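Local structure of predicted ATPase of the ABC class (Vibrio vulnificus, 5D6A) at residues A[97-102]-A[131-136]; A[121-126]-A[284-289]; A[125-130]-A[551-556]; A[280-285]-A[500-505]; A[512-517]-A[544-549]. The protein binds the ATP analogue AMP-PNP and, as a predicted ABC-class ATPase, probably hydrolyses ATP. One frame throughout, in Å; residues are numbered along the deposited sequence.

Contact 1. Residues A[97-102]-A[131-136]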
# COMPACT_ATOMS: atom_id res chain seq x y z
N GLY A 97 24.03 -15.58 12.34
CA GLY A 97 23.18 -15.62 13.53
C GLY A 97 23.84 -14.92 14.70
O GLY A 97 23.18 -14.19 15.45
N ALA A 98 25.14 -15.14 14.87
CA ALA A 98 25.90 -14.51 15.95
C ALA A 98 25.75 -13.00 15.87
O ALA A 98 25.49 -12.34 16.87
CB ALA A 98 27.36 -14.92 15.86
N ARG A 99 25.92 -12.45 14.67
CA ARG A 99 25.78 -11.01 14.44
C ARG A 99 24.36 -10.54 14.76
O ARG A 99 24.16 -9.45 15.31
CB ARG A 99 26.12 -10.67 12.99
CG ARG A 99 27.57 -10.88 12.61
CD ARG A 99 27.72 -11.00 11.10
NE ARG A 99 27.12 -9.86 10.41
CZ ARG A 99 26.86 -9.82 9.11
NH1 ARG A 99 27.11 -10.86 8.33
NH2 ARG A 99 26.31 -8.72 8.58
N ASP A 100 23.38 -11.37 14.41
CA ASP A 100 21.98 -11.06 14.67
C ASP A 100 21.71 -11.10 16.17
O ASP A 100 21.07 -10.20 16.72
CB ASP A 100 21.07 -12.08 13.98
CG ASP A 100 19.60 -11.80 14.21
OD1 ASP A 100 19.13 -10.71 13.81
OD2 ASP A 100 18.90 -12.68 14.75
N PHE A 101 22.21 -12.14 16.83
CA PHE A 101 22.02 -12.32 18.26
C PHE A 101 22.64 -11.16 19.04
O PHE A 101 22.06 -10.68 20.02
CB PHE A 101 22.61 -13.66 18.72
CG PHE A 101 22.32 -14.00 20.15
CD1 PHE A 101 21.18 -14.70 20.50
CD2 PHE A 101 23.20 -13.62 21.16
CE1 PHE A 101 20.91 -15.01 21.82
CE2 PHE A 101 22.93 -13.93 22.48
CZ PHE A 101 21.79 -14.63 22.81
N ILE A 102 23.81 -10.71 18.61
CA ILE A 102 24.51 -9.59 19.25
C ILE A 102 23.70 -8.29 19.14
O ILE A 102 23.66 -7.50 20.08
CB ILE A 102 25.93 -9.41 18.67
CG1 ILE A 102 26.83 -10.55 19.15
CG2 ILE A 102 26.53 -8.08 19.10
CD1 ILE A 102 28.19 -10.59 18.48
N VAL A 131 25.42 -4.99 12.90
CA VAL A 131 26.52 -5.72 13.53
C VAL A 131 27.33 -6.41 12.43
O VAL A 131 26.81 -7.27 11.71
CB VAL A 131 26.02 -6.77 14.54
CG1 VAL A 131 27.20 -7.54 15.13
CG2 VAL A 131 25.22 -6.10 15.65
N LEU A 132 28.59 -6.02 12.29
CA LEU A 132 29.47 -6.57 11.27
C LEU A 132 30.73 -7.21 11.84
O LEU A 132 31.26 -6.74 12.85
CB LEU A 132 29.91 -5.45 10.32
CG LEU A 132 28.82 -4.76 9.50
CD1 LEU A 132 29.38 -3.53 8.81
CD2 LEU A 132 28.22 -5.73 8.49
N PHE A 133 31.20 -8.28 11.20
CA PHE A 133 32.45 -8.93 11.59
C PHE A 133 33.51 -8.66 10.53
O PHE A 133 33.20 -8.53 9.35
CB PHE A 133 32.35 -10.46 11.75
CG PHE A 133 31.48 -10.92 12.89
CD1 PHE A 133 31.40 -10.21 14.07
CD2 PHE A 133 30.85 -12.16 12.82
CE1 PHE A 133 30.62 -10.67 15.12
CE2 PHE A 133 30.09 -12.63 13.87
CZ PHE A 133 29.97 -11.88 15.02
N THR A 134 34.75 -8.57 10.98
CA THR A 134 35.90 -8.37 10.10
C THR A 134 37.01 -9.24 10.67
O THR A 134 36.78 -10.02 11.59
CB THR A 134 36.36 -6.89 10.08
OG1 THR A 134 36.86 -6.52 11.37
CG2 THR A 134 35.20 -5.98 9.70
N GLU A 135 38.21 -9.12 10.12
CA GLU A 135 39.34 -9.88 10.64
C GLU A 135 39.85 -9.21 11.92
O GLU A 135 40.34 -9.89 12.83
CB GLU A 135 40.47 -9.97 9.60
CG GLU A 135 40.09 -10.73 8.33
CD GLU A 135 39.74 -12.19 8.58
OE1 GLU A 135 38.98 -12.76 7.78
OE2 GLU A 135 40.23 -12.76 9.59
N GLU A 136 39.70 -7.89 12.00
CA GLU A 136 40.15 -7.13 13.16
C GLU A 136 39.22 -7.28 14.36
O GLU A 136 39.68 -7.50 15.47
CB GLU A 136 40.29 -5.63 12.82
CG GLU A 136 41.25 -5.28 11.70
CD GLU A 136 40.75 -5.67 10.32
OE1 GLU A 136 39.56 -6.03 10.18
OE2 GLU A 136 41.54 -5.59 9.35
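Arg99 uses both halves of its side chain to join helix 97-102 to strand 131-133. Its aliphatic part lies over one face of the Phe133 ring in a CH-pi contact, with Arg99 CG 3.5 Å from the ring centroid and 19° off the normal. A bend at chi3 (54°) then turns the guanidinium toward the strand backbone. There Arg99 NE donates to Val131 O at 2.9 Å along a nearly straight N-H (165°), the oxygen lying at the guanidinium edge and in its plane. Around the rim of the same phenyl ring, Ala98 CB touches Phe133 CE2 and Ile102 CD1 touches Phe133 CZ, each at 4.1 Å. Ile102 CG2 also meets Val131 CG1, the two side chains crossing at about a right angle. In the next shell, Arg99 NH2 forms a salt bridge with Asp127 and a hydrogen bond to Ser128 O, while Leu140 of strand 137-144 packs against Ile102 and Val131. The helix thus packs on strand 131-133 of the N-terminal antiparallel sheet. Methylenes on an aromatic face, with two backbone carbonyls and a carboxylate round the head, probably fix the rotation of the Arg99 guanidinium, its charge compensated by Asp127.

Contact 2. Residues A[121-126]-A[284-289]. Unlike the reference sequence in segment 284-289: Gly288 (reference Ser).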
# COMPACT_ATOMS: atom_id res chain seq x y z
N HIS A 121 15.41 -6.68 12.84
CA HIS A 121 14.64 -7.12 11.68
C HIS A 121 13.51 -8.09 12.00
O HIS A 121 13.23 -9.02 11.23
CB HIS A 121 15.61 -7.74 10.67
CG HIS A 121 16.80 -6.88 10.42
ND1 HIS A 121 17.97 -7.01 11.15
CD2 HIS A 121 17.00 -5.84 9.57
CE1 HIS A 121 18.84 -6.11 10.74
NE2 HIS A 121 18.28 -5.39 9.79
N GLY A 122 12.85 -7.86 13.14
CA GLY A 122 11.71 -8.68 13.55
C GLY A 122 11.96 -10.17 13.62
O GLY A 122 12.87 -10.63 14.32
N GLN A 123 11.16 -10.92 12.87
CA GLN A 123 11.23 -12.39 12.88
C GLN A 123 12.31 -12.99 11.98
O GLN A 123 12.50 -14.21 11.98
CB GLN A 123 9.87 -12.96 12.47
CG GLN A 123 8.74 -12.52 13.38
CD GLN A 123 8.93 -12.99 14.80
OE1 GLN A 123 9.07 -12.18 15.72
NE2 GLN A 123 8.98 -14.30 14.99
N THR A 124 13.01 -12.16 11.21
CA THR A 124 14.04 -12.66 10.30
C THR A 124 15.46 -12.38 10.75
O THR A 124 15.70 -11.53 11.61
CB THR A 124 13.87 -12.06 8.88
OG1 THR A 124 13.92 -10.64 8.95
CG2 THR A 124 12.55 -12.50 8.26
N VAL A 125 16.39 -13.12 10.16
CA VAL A 125 17.81 -12.97 10.42
C VAL A 125 18.43 -12.56 9.09
O VAL A 125 18.57 -13.38 8.18
CB VAL A 125 18.44 -14.28 10.90
CG1 VAL A 125 19.94 -14.11 11.13
CG2 VAL A 125 17.74 -14.76 12.17
N LEU A 126 18.79 -11.29 8.97
CA LEU A 126 19.35 -10.76 7.73
C LEU A 126 20.82 -10.41 7.85
O LEU A 126 21.34 -10.24 8.95
CB LEU A 126 18.57 -9.51 7.31
CG LEU A 126 17.06 -9.67 7.12
CD1 LEU A 126 16.41 -8.33 6.84
CD2 LEU A 126 16.74 -10.66 6.01
N ASN A 284 15.96 -16.40 6.43
CA ASN A 284 16.07 -17.25 7.60
C ASN A 284 15.26 -16.61 8.72
O ASN A 284 15.21 -15.39 8.83
CB ASN A 284 17.54 -17.37 8.03
CG ASN A 284 18.42 -17.97 6.96
OD1 ASN A 284 17.99 -18.81 6.17
ND2 ASN A 284 19.68 -17.54 6.93
N HIS A 285 14.62 -17.44 9.54
CA HIS A 285 13.83 -16.93 10.67
C HIS A 285 14.40 -17.35 12.02
O HIS A 285 15.15 -18.32 12.12
CB HIS A 285 12.37 -17.37 10.54
CG HIS A 285 11.63 -16.68 9.44
ND1 HIS A 285 11.57 -17.18 8.15
CD2 HIS A 285 10.94 -15.51 9.42
CE1 HIS A 285 10.86 -16.36 7.40
NE2 HIS A 285 10.47 -15.34 8.14
N ILE A 286 14.04 -16.59 13.04
CA ILE A 286 14.52 -16.83 14.40
C ILE A 286 13.86 -18.05 15.02
O ILE A 286 12.82 -18.50 14.55
CB ILE A 286 14.27 -15.61 15.33
CG1 ILE A 286 12.76 -15.39 15.55
CG2 ILE A 286 14.94 -14.37 14.76
CD1 ILE A 286 12.44 -14.22 16.45
N PRO A 287 14.47 -18.61 16.09
CA PRO A 287 13.88 -19.76 16.76
C PRO A 287 12.51 -19.43 17.36
O PRO A 287 12.28 -18.30 17.78
CB PRO A 287 14.89 -20.08 17.87
CG PRO A 287 16.17 -19.49 17.41
CD PRO A 287 15.79 -18.27 16.65
N GLY A 288 11.63 -20.43 17.39
CA GLY A 288 10.29 -20.26 17.93
C GLY A 288 9.33 -19.53 17.00
O GLY A 288 8.13 -19.43 17.29
N ASP A 289 9.85 -19.03 15.89
CA ASP A 289 9.05 -18.30 14.91
C ASP A 289 8.00 -19.18 14.25
O ASP A 289 6.96 -18.68 13.81
CB ASP A 289 9.94 -17.72 13.82
CG ASP A 289 9.15 -17.03 12.73
OD1 ASP A 289 8.35 -16.12 13.05
OD2 ASP A 289 9.33 -17.39 11.56
O HOH W 1 17.87 -14.37 5.67
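Thr124 and His285 oppose each other as a non-hydrogen-bonded pair in a short two-stranded antiparallel sheet, which ties the N-terminal region to the P-loop region. The close part of the contact is centred on Gln123 O. It accepts from Ile286 N at 3.0 Å, receives a CA-H...O contact from His285, and lies at the edge of the His285 imidazole. Two residues further on, Val125 N donates to Asn284 O at 2.9 Å. Thr124 completes the packing: with OG1 set between its backbone N and carbonyl carbon (chi1 57°), the hydroxyl turns back to His121 O, which also accepts from Thr124 N across the type II' turn, and Thr124 CG2 comes 3.5 Å from His285 NE2. On the face carrying Val125, its CG2 meets Ile286 CG2 at 3.8 Å.

The turn side is more open at Gly122 and Gly288, both exposed; Gly288 replaces a serine of the reference sequence. A buried carboxylate closes this side: the bent Gln123 side chain sends NE2 to Asp289 OD1 at 2.7 Å, almost straight (168°). The bond reaches the anti side of the carboxylate, 33° out of its plane, and the amide and carboxylate planes are themselves twisted apart. Arg218 and Arg291 also pair with Asp289, so the carboxylate is shared among several donors. At the other end of the pairing the strands have drawn apart enough to admit a water, which donates to Val125 O at 2.8 Å and accepts from Asn284 N at 2.9 Å.

Contact 3. Residues A[125-130]-A[551-556]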
# COMPACT_ATOMS: atom_id res chain seq x y z
N VAL A 125 16.39 -13.12 10.16
CA VAL A 125 17.81 -12.97 10.42
C VAL A 125 18.43 -12.56 9.09
O VAL A 125 18.57 -13.38 8.18
CB VAL A 125 18.44 -14.28 10.90
CG1 VAL A 125 19.94 -14.11 11.13
CG2 VAL A 125 17.74 -14.76 12.17
N LEU A 126 18.79 -11.29 8.97
CA LEU A 126 19.35 -10.76 7.73
C LEU A 126 20.82 -10.41 7.85
O LEU A 126 21.34 -10.24 8.95
CB LEU A 126 18.57 -9.51 7.31
CG LEU A 126 17.06 -9.67 7.12
CD1 LEU A 126 16.41 -8.33 6.84
CD2 LEU A 126 16.74 -10.66 6.01
N ASP A 127 21.48 -10.32 6.70
CA ASP A 127 22.88 -9.92 6.64
C ASP A 127 22.83 -8.41 6.75
O ASP A 127 22.73 -7.70 5.75
CB ASP A 127 23.50 -10.40 5.32
CG ASP A 127 24.98 -10.13 5.22
OD1 ASP A 127 25.52 -9.36 6.04
OD2 ASP A 127 25.62 -10.70 4.32
N SER A 128 22.90 -7.92 7.98
CA SER A 128 22.77 -6.50 8.29
C SER A 128 24.06 -5.78 8.68
O SER A 128 25.04 -6.41 9.06
CB SER A 128 21.78 -6.34 9.44
OG SER A 128 21.66 -5.00 9.85
N THR A 129 24.02 -4.45 8.60
CA THR A 129 25.15 -3.60 8.96
C THR A 129 25.09 -3.14 10.42
O THR A 129 25.99 -2.46 10.89
CB THR A 129 25.25 -2.35 8.06
OG1 THR A 129 24.05 -1.57 8.16
CG2 THR A 129 25.49 -2.75 6.62
N SER A 130 24.02 -3.51 11.12
CA SER A 130 23.89 -3.13 12.53
C SER A 130 25.00 -3.80 13.34
O SER A 130 25.47 -3.25 14.33
CB SER A 130 22.51 -3.51 13.07
OG SER A 130 22.24 -4.88 12.87
N LEU A 551 21.16 -0.94 7.14
CA LEU A 551 21.29 -1.53 5.81
C LEU A 551 21.34 -3.06 5.93
O LEU A 551 21.98 -3.60 6.84
CB LEU A 551 22.57 -1.03 5.13
CG LEU A 551 22.68 0.47 4.82
CD1 LEU A 551 24.09 0.79 4.34
CD2 LEU A 551 21.65 0.90 3.80
N ALA A 552 20.67 -3.74 4.99
CA ALA A 552 20.64 -5.20 4.95
C ALA A 552 20.83 -5.66 3.51
O ALA A 552 20.23 -5.10 2.60
CB ALA A 552 19.31 -5.71 5.49
N LYS A 553 21.67 -6.68 3.31
CA LYS A 553 21.93 -7.17 1.95
C LYS A 553 20.65 -7.56 1.23
O LYS A 553 19.93 -8.45 1.69
CB LYS A 553 22.89 -8.37 1.94
CG LYS A 553 23.09 -8.92 0.52
CD LYS A 553 23.99 -10.15 0.45
CE LYS A 553 25.43 -9.83 0.79
NZ LYS A 553 26.34 -10.97 0.52
N PRO A 554 20.37 -6.90 0.10
CA PRO A 554 19.19 -7.21 -0.68
C PRO A 554 19.52 -8.24 -1.76
O PRO A 554 20.69 -8.40 -2.11
CB PRO A 554 18.86 -5.88 -1.34
CG PRO A 554 20.20 -5.27 -1.58
CD PRO A 554 21.11 -5.77 -0.49
N ARG A 555 18.51 -8.92 -2.27
CA ARG A 555 18.72 -9.88 -3.34
C ARG A 555 18.93 -9.12 -4.65
O ARG A 555 18.30 -8.09 -4.87
CB ARG A 555 17.51 -10.80 -3.51
CG ARG A 555 17.15 -11.63 -2.30
CD ARG A 555 16.08 -12.64 -2.66
NE ARG A 555 14.85 -12.01 -3.11
CZ ARG A 555 13.81 -12.67 -3.63
NH1 ARG A 555 13.86 -13.99 -3.79
NH2 ARG A 555 12.73 -12.00 -4.00
N PRO A 556 19.83 -9.63 -5.51
CA PRO A 556 20.05 -8.98 -6.81
C PRO A 556 18.75 -8.84 -7.60
O PRO A 556 18.52 -7.83 -8.25
CB PRO A 556 21.01 -9.93 -7.53
CG PRO A 556 21.74 -10.62 -6.44
CD PRO A 556 20.80 -10.71 -5.27
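The carboxylate of Asp127 is the flat side-chain group that meets segment 551-556, and its two oxygens have different partners. OD2 looks toward the Lys553 chain, 3.6 Å from Lys553 CE, and forms a long salt bridge of 3.9 Å with Lys553 NZ. OD1 is held by Arg99, with a weak further bond from Trp541. CG lies opposite the backbone N (chi1 -175°), which carries the group at a slant across the end of the lysine, whose own chain bends at chi3 before reaching it; Lys553 NZ also bonds weakly to Leu537 O. The peptide groups provide the firmer links. Lys553 N donates to Asp127 O at 2.8 Å, and Ala552 CA lies near the same oxygen. Together with the bond from Thr129 N to Leu551 O, also 2.8 Å, this makes a single beta bridge, Ser128 opposite Ala552, between two loops that otherwise lack regular structure. The bridge joins the N-terminal region to the MRB1590-type C-terminal region. Asp127 sits at the centre of an inverse gamma turn, and the following ST turn, in which Ser130 N donates to Ser128 OG, curls the chain past Leu551. Ser128 OG adds a weak bond to Leu551 O. Thr129 OG1 bonds to His548 O, while its methyl, CG2, packs 3.7 Å from Leu551 CB. On the other flank Leu126 CD1 touches Ala552 CB at 4.1 Å.

Contact 4. Residues A[280-285]-A[500-505]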
# COMPACT_ATOMS: atom_id res chain seq x y z
N ARG A 280 8.22 -16.43 2.08
CA ARG A 280 9.04 -15.78 3.11
C ARG A 280 10.23 -16.62 3.56
O ARG A 280 11.16 -16.10 4.17
CB ARG A 280 8.20 -15.33 4.30
CG ARG A 280 7.28 -14.19 3.94
CD ARG A 280 6.94 -13.32 5.13
NE ARG A 280 6.61 -11.97 4.66
CZ ARG A 280 7.52 -11.07 4.28
NH1 ARG A 280 8.82 -11.36 4.29
NH2 ARG A 280 7.13 -9.87 3.87
N SER A 281 10.20 -17.91 3.25
CA SER A 281 11.30 -18.79 3.61
C SER A 281 12.56 -18.53 2.78
O SER A 281 13.54 -19.25 2.90
CB SER A 281 10.88 -20.26 3.52
OG SER A 281 9.87 -20.53 4.49
N ILE A 282 12.51 -17.51 1.92
CA ILE A 282 13.71 -17.11 1.17
C ILE A 282 14.69 -16.49 2.17
O ILE A 282 15.88 -16.37 1.89
CB ILE A 282 13.41 -16.08 0.05
CG1 ILE A 282 12.75 -14.82 0.62
CG2 ILE A 282 12.55 -16.71 -1.04
CD1 ILE A 282 12.47 -13.75 -0.41
N TYR A 283 14.15 -16.08 3.32
CA TYR A 283 14.96 -15.54 4.40
C TYR A 283 14.99 -16.55 5.54
O TYR A 283 14.14 -17.43 5.61
CB TYR A 283 14.35 -14.25 4.97
CG TYR A 283 14.13 -13.14 3.98
CD1 TYR A 283 15.19 -12.42 3.46
CD2 TYR A 283 12.84 -12.76 3.62
CE1 TYR A 283 14.98 -11.38 2.57
CE2 TYR A 283 12.62 -11.72 2.74
CZ TYR A 283 13.69 -11.03 2.21
OH TYR A 283 13.47 -10.00 1.33
N ASN A 284 15.96 -16.40 6.43
CA ASN A 284 16.07 -17.25 7.60
C ASN A 284 15.26 -16.61 8.72
O ASN A 284 15.21 -15.39 8.83
CB ASN A 284 17.54 -17.37 8.03
CG ASN A 284 18.42 -17.97 6.96
OD1 ASN A 284 17.99 -18.81 6.17
ND2 ASN A 284 19.68 -17.54 6.93
N HIS A 285 14.62 -17.44 9.54
CA HIS A 285 13.83 -16.93 10.67
C HIS A 285 14.40 -17.35 12.02
O HIS A 285 15.15 -18.32 12.12
CB HIS A 285 12.37 -17.37 10.54
CG HIS A 285 11.63 -16.68 9.44
ND1 HIS A 285 11.57 -17.18 8.15
CD2 HIS A 285 10.94 -15.51 9.42
CE1 HIS A 285 10.86 -16.36 7.40
NE2 HIS A 285 10.47 -15.34 8.14
N LEU A 500 6.13 -5.73 -4.19
CA LEU A 500 7.19 -6.62 -3.72
C LEU A 500 6.90 -6.93 -2.26
O LEU A 500 7.53 -6.38 -1.35
CB LEU A 500 8.56 -5.94 -3.87
CG LEU A 500 8.91 -5.41 -5.26
CD1 LEU A 500 10.29 -4.77 -5.25
CD2 LEU A 500 8.83 -6.50 -6.31
N GLU A 501 5.95 -7.83 -2.04
CA GLU A 501 5.54 -8.20 -0.68
C GLU A 501 6.52 -9.11 0.03
O GLU A 501 6.44 -9.28 1.24
CB GLU A 501 4.13 -8.81 -0.68
CG GLU A 501 3.98 -10.13 -1.43
CD GLU A 501 2.55 -10.64 -1.40
OE1 GLU A 501 1.66 -9.90 -0.92
OE2 GLU A 501 2.32 -11.78 -1.85
N GLN A 502 7.45 -9.70 -0.71
CA GLN A 502 8.46 -10.56 -0.11
C GLN A 502 9.49 -9.77 0.70
O GLN A 502 10.11 -10.33 1.60
CB GLN A 502 9.18 -11.39 -1.17
CG GLN A 502 8.38 -12.59 -1.66
CD GLN A 502 9.10 -13.34 -2.77
OE1 GLN A 502 9.40 -12.77 -3.81
NE2 GLN A 502 9.35 -14.62 -2.56
N LEU A 503 9.67 -8.48 0.39
CA LEU A 503 10.61 -7.65 1.14
C LEU A 503 10.28 -7.69 2.62
O LEU A 503 9.11 -7.66 2.99
CB LEU A 503 10.62 -6.21 0.64
CG LEU A 503 11.31 -5.95 -0.70
CD1 LEU A 503 11.17 -4.49 -1.11
CD2 LEU A 503 12.78 -6.34 -0.64
N GLU A 504 11.31 -7.73 3.45
CA GLU A 504 11.15 -7.83 4.89
C GLU A 504 11.39 -6.52 5.64
O GLU A 504 10.58 -6.13 6.48
CB GLU A 504 12.12 -8.89 5.42
CG GLU A 504 12.04 -9.14 6.92
CD GLU A 504 10.71 -9.74 7.35
OE1 GLU A 504 10.07 -10.44 6.54
OE2 GLU A 504 10.34 -9.54 8.52
N SER A 505 12.50 -5.85 5.35
CA SER A 505 12.85 -4.62 6.05
C SER A 505 13.13 -3.43 5.15
O SER A 505 13.49 -3.58 3.98
CB SER A 505 14.10 -4.87 6.91
OG SER A 505 14.54 -3.68 7.54
O HOH W 2 9.15 -12.86 7.84
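Arg280 and Glu504 form the charged link of this contact, a salt bridge with Arg280 NH1 2.7 Å from Glu504 OE1 and the guanidinium and carboxylate planes almost perpendicular (88°). Glu504 CG lies opposite its backbone N (chi1 -178°), and a bend at chi2 then brings OE1 to the arginine. A water donates to Glu504 OE1 at 2.9 Å and also bonds to His285 NE2 at 2.8 Å. Among the direct hydrogen bonds, the straightest runs from Arg280 NH2 to Leu503 O, 3.1 Å and 175°, in the guanidinium plane but well above that of the carbonyl. A weaker, bent one joins Arg280 NH1 to Gln502 O, while Gln502 CA lies over one guanidinium face. The arginine closes the helix that follows the probable Walker A loop, and its side chain spans to a type I turn, Leu500 to Leu503, just before helix 506-519, which Ser505 N-caps. Gln502 O also lies at the Tyr283 ring edge, in its plane. The rest is packing. Glu504 CB covers one face of that ring, 3.9 Å from Tyr283 CE2. The Ile282 side chain crosses that of Gln502 at about a right angle, its CD1 3.9 Å from Gln502 NE2, which bonds to Glu279 O and Ala300 O.

Contact 5. Residues A[512-517]-A[544-549]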
# COMPACT_ATOMS: atom_id res chain seq x y z
N ILE A 512 19.10 -1.15 -1.39
CA ILE A 512 18.79 -1.15 -2.82
C ILE A 512 19.17 0.21 -3.40
O ILE A 512 19.78 0.30 -4.47
CB ILE A 512 17.30 -1.47 -3.09
CG1 ILE A 512 17.02 -2.96 -2.81
CG2 ILE A 512 16.94 -1.17 -4.54
CD1 ILE A 512 15.56 -3.34 -2.86
N GLY A 513 18.82 1.28 -2.68
CA GLY A 513 19.14 2.63 -3.13
C GLY A 513 20.64 2.87 -3.18
O GLY A 513 21.13 3.55 -4.09
N TRP A 514 21.37 2.30 -2.23
CA TRP A 514 22.83 2.49 -2.22
C TRP A 514 23.55 1.61 -3.25
O TRP A 514 24.72 1.85 -3.55
CB TRP A 514 23.39 2.36 -0.80
CG TRP A 514 22.99 3.55 0.02
CD1 TRP A 514 22.02 3.60 0.98
CD2 TRP A 514 23.50 4.88 -0.10
NE1 TRP A 514 21.92 4.87 1.48
CE2 TRP A 514 22.81 5.68 0.84
CE3 TRP A 514 24.48 5.47 -0.91
CZ2 TRP A 514 23.08 7.04 1.00
CZ3 TRP A 514 24.75 6.83 -0.74
CH2 TRP A 514 24.05 7.60 0.20
N VAL A 515 22.86 0.61 -3.79
CA VAL A 515 23.42 -0.20 -4.86
C VAL A 515 23.30 0.62 -6.13
O VAL A 515 24.23 0.68 -6.93
CB VAL A 515 22.69 -1.55 -5.02
CG1 VAL A 515 23.10 -2.23 -6.33
CG2 VAL A 515 22.98 -2.45 -3.83
N TRP A 516 22.15 1.26 -6.29
CA TRP A 516 21.89 2.15 -7.43
C TRP A 516 22.96 3.23 -7.46
O TRP A 516 23.51 3.54 -8.52
CB TRP A 516 20.51 2.80 -7.26
CG TRP A 516 19.34 1.87 -7.45
CD1 TRP A 516 19.35 0.51 -7.44
CD2 TRP A 516 17.96 2.25 -7.53
NE1 TRP A 516 18.08 0.02 -7.59
CE2 TRP A 516 17.20 1.07 -7.63
CE3 TRP A 516 17.30 3.48 -7.55
CZ2 TRP A 516 15.82 1.08 -7.75
CZ3 TRP A 516 15.92 3.49 -7.67
CH2 TRP A 516 15.19 2.30 -7.77
N TYR A 517 23.26 3.78 -6.29
CA TYR A 517 24.28 4.82 -6.15
C TYR A 517 25.61 4.36 -6.71
O TYR A 517 26.35 5.15 -7.30
CB TYR A 517 24.43 5.22 -4.67
CG TYR A 517 25.46 6.31 -4.41
CD1 TYR A 517 25.13 7.65 -4.56
CD2 TYR A 517 26.76 5.99 -4.01
CE1 TYR A 517 26.07 8.65 -4.33
CE2 TYR A 517 27.70 6.98 -3.77
CZ TYR A 517 27.35 8.31 -3.94
OH TYR A 517 28.28 9.29 -3.71
N ASN A 544 31.48 -0.57 0.19
CA ASN A 544 31.31 0.56 -0.73
C ASN A 544 30.05 1.41 -0.50
O ASN A 544 29.73 2.30 -1.29
CB ASN A 544 31.39 0.09 -2.19
CG ASN A 544 32.80 -0.30 -2.61
OD1 ASN A 544 33.75 -0.13 -1.85
ND2 ASN A 544 32.94 -0.80 -3.83
N MSE A 545 29.33 1.13 0.59
CA MSE A 545 28.13 1.89 0.94
C MSE A 545 28.48 2.78 2.10
O MSE A 545 29.44 2.51 2.81
CB MSE A 545 27.03 0.95 1.40
CG MSE A 545 26.61 -0.01 0.30
SE MSE A 545 25.02 -1.01 0.87
CE MSE A 545 24.65 -1.84 -0.87
N PRO A 546 27.70 3.86 2.31
CA PRO A 546 27.98 4.70 3.47
C PRO A 546 27.94 3.85 4.73
O PRO A 546 27.23 2.84 4.77
CB PRO A 546 26.84 5.72 3.46
CG PRO A 546 26.36 5.76 2.06
CD PRO A 546 26.58 4.38 1.50
N GLN A 547 28.67 4.26 5.76
CA GLN A 547 28.72 3.48 6.99
C GLN A 547 27.47 3.65 7.87
O GLN A 547 27.55 4.07 9.02
CB GLN A 547 30.00 3.82 7.76
CG GLN A 547 31.26 3.42 6.98
CD GLN A 547 32.55 3.83 7.66
OE1 GLN A 547 32.59 4.76 8.46
NE2 GLN A 547 33.63 3.13 7.32
N HIS A 548 26.31 3.29 7.31
CA HIS A 548 25.05 3.37 8.05
C HIS A 548 24.78 2.05 8.77
O HIS A 548 25.26 1.00 8.34
CB HIS A 548 23.85 3.68 7.14
CG HIS A 548 23.96 4.96 6.38
ND1 HIS A 548 24.38 6.14 6.95
CD2 HIS A 548 23.60 5.27 5.11
CE1 HIS A 548 24.34 7.11 6.06
NE2 HIS A 548 23.87 6.61 4.93
N GLY A 549 24.01 2.12 9.85
CA GLY A 549 23.67 0.93 10.63
C GLY A 549 22.33 0.32 10.25
O GLY A 549 21.95 -0.72 10.79
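Trp514 turns its indole off helix 512-517 toward Pro546 because CG lies opposite its own carbonyl carbon (chi1 -71°), while selenomethionine Met545 reaches back in an extended chain beyond CG. The tryptophan thereby offers one face to the proline. Pro546 CG lies 3.3 Å from the centroid of the six-membered ring and 8° off its normal, a CH-pi contact, and Pro546 CD comes 3.4 Å from Trp514 CE3. His548 turns its edge toward the face of the five-membered ring in an offset edge-to-face pair, the centroids 5.6 Å apart and the planes at 61°; His548 CD2 is 4.0 Å from Trp514 NE1. Pro546 CB in turn covers a face of that imidazole, so Pro546 touches both rings. Met545 follows the helix side of the contact: its SE is 4.1 Å from Trp514 CB, and its terminal CE is 3.5 Å from Val515 CG2. The contact is thus made through apolar and aromatic surfaces. Within the C-terminal region it fastens the loop before helix 556-564 to helix 506-519, while Ile512 and Trp516 on that helix pack against helix 556-564 and strand 487-490. From the same loop, His548 O also accepts from Arg141 of strand 137-144.

Contact 3 lies at the middle of the group, its centre about 11 to 13 Å from those of the other four. Contacts 2 and 3 begin on the same stretch and share Val125 and Leu126, while contacts 2 and 4 share strand 284-285, with centres about 10 Å apart. Contact 1 belongs to the N-terminal region and contact 5 to the C-terminal one, their centres about 19 Å apart; Arg99 and His548 connect them to the loop 125-130. Along the chain, contacts 4 and 5 are nested within the long loop that contact 3 closes, whereas contact 1 interleaves with contacts 2 and 3. N-terminal, P-loop and C-terminal regions are thereby joined pairwise by contacts 2, 3 and 4.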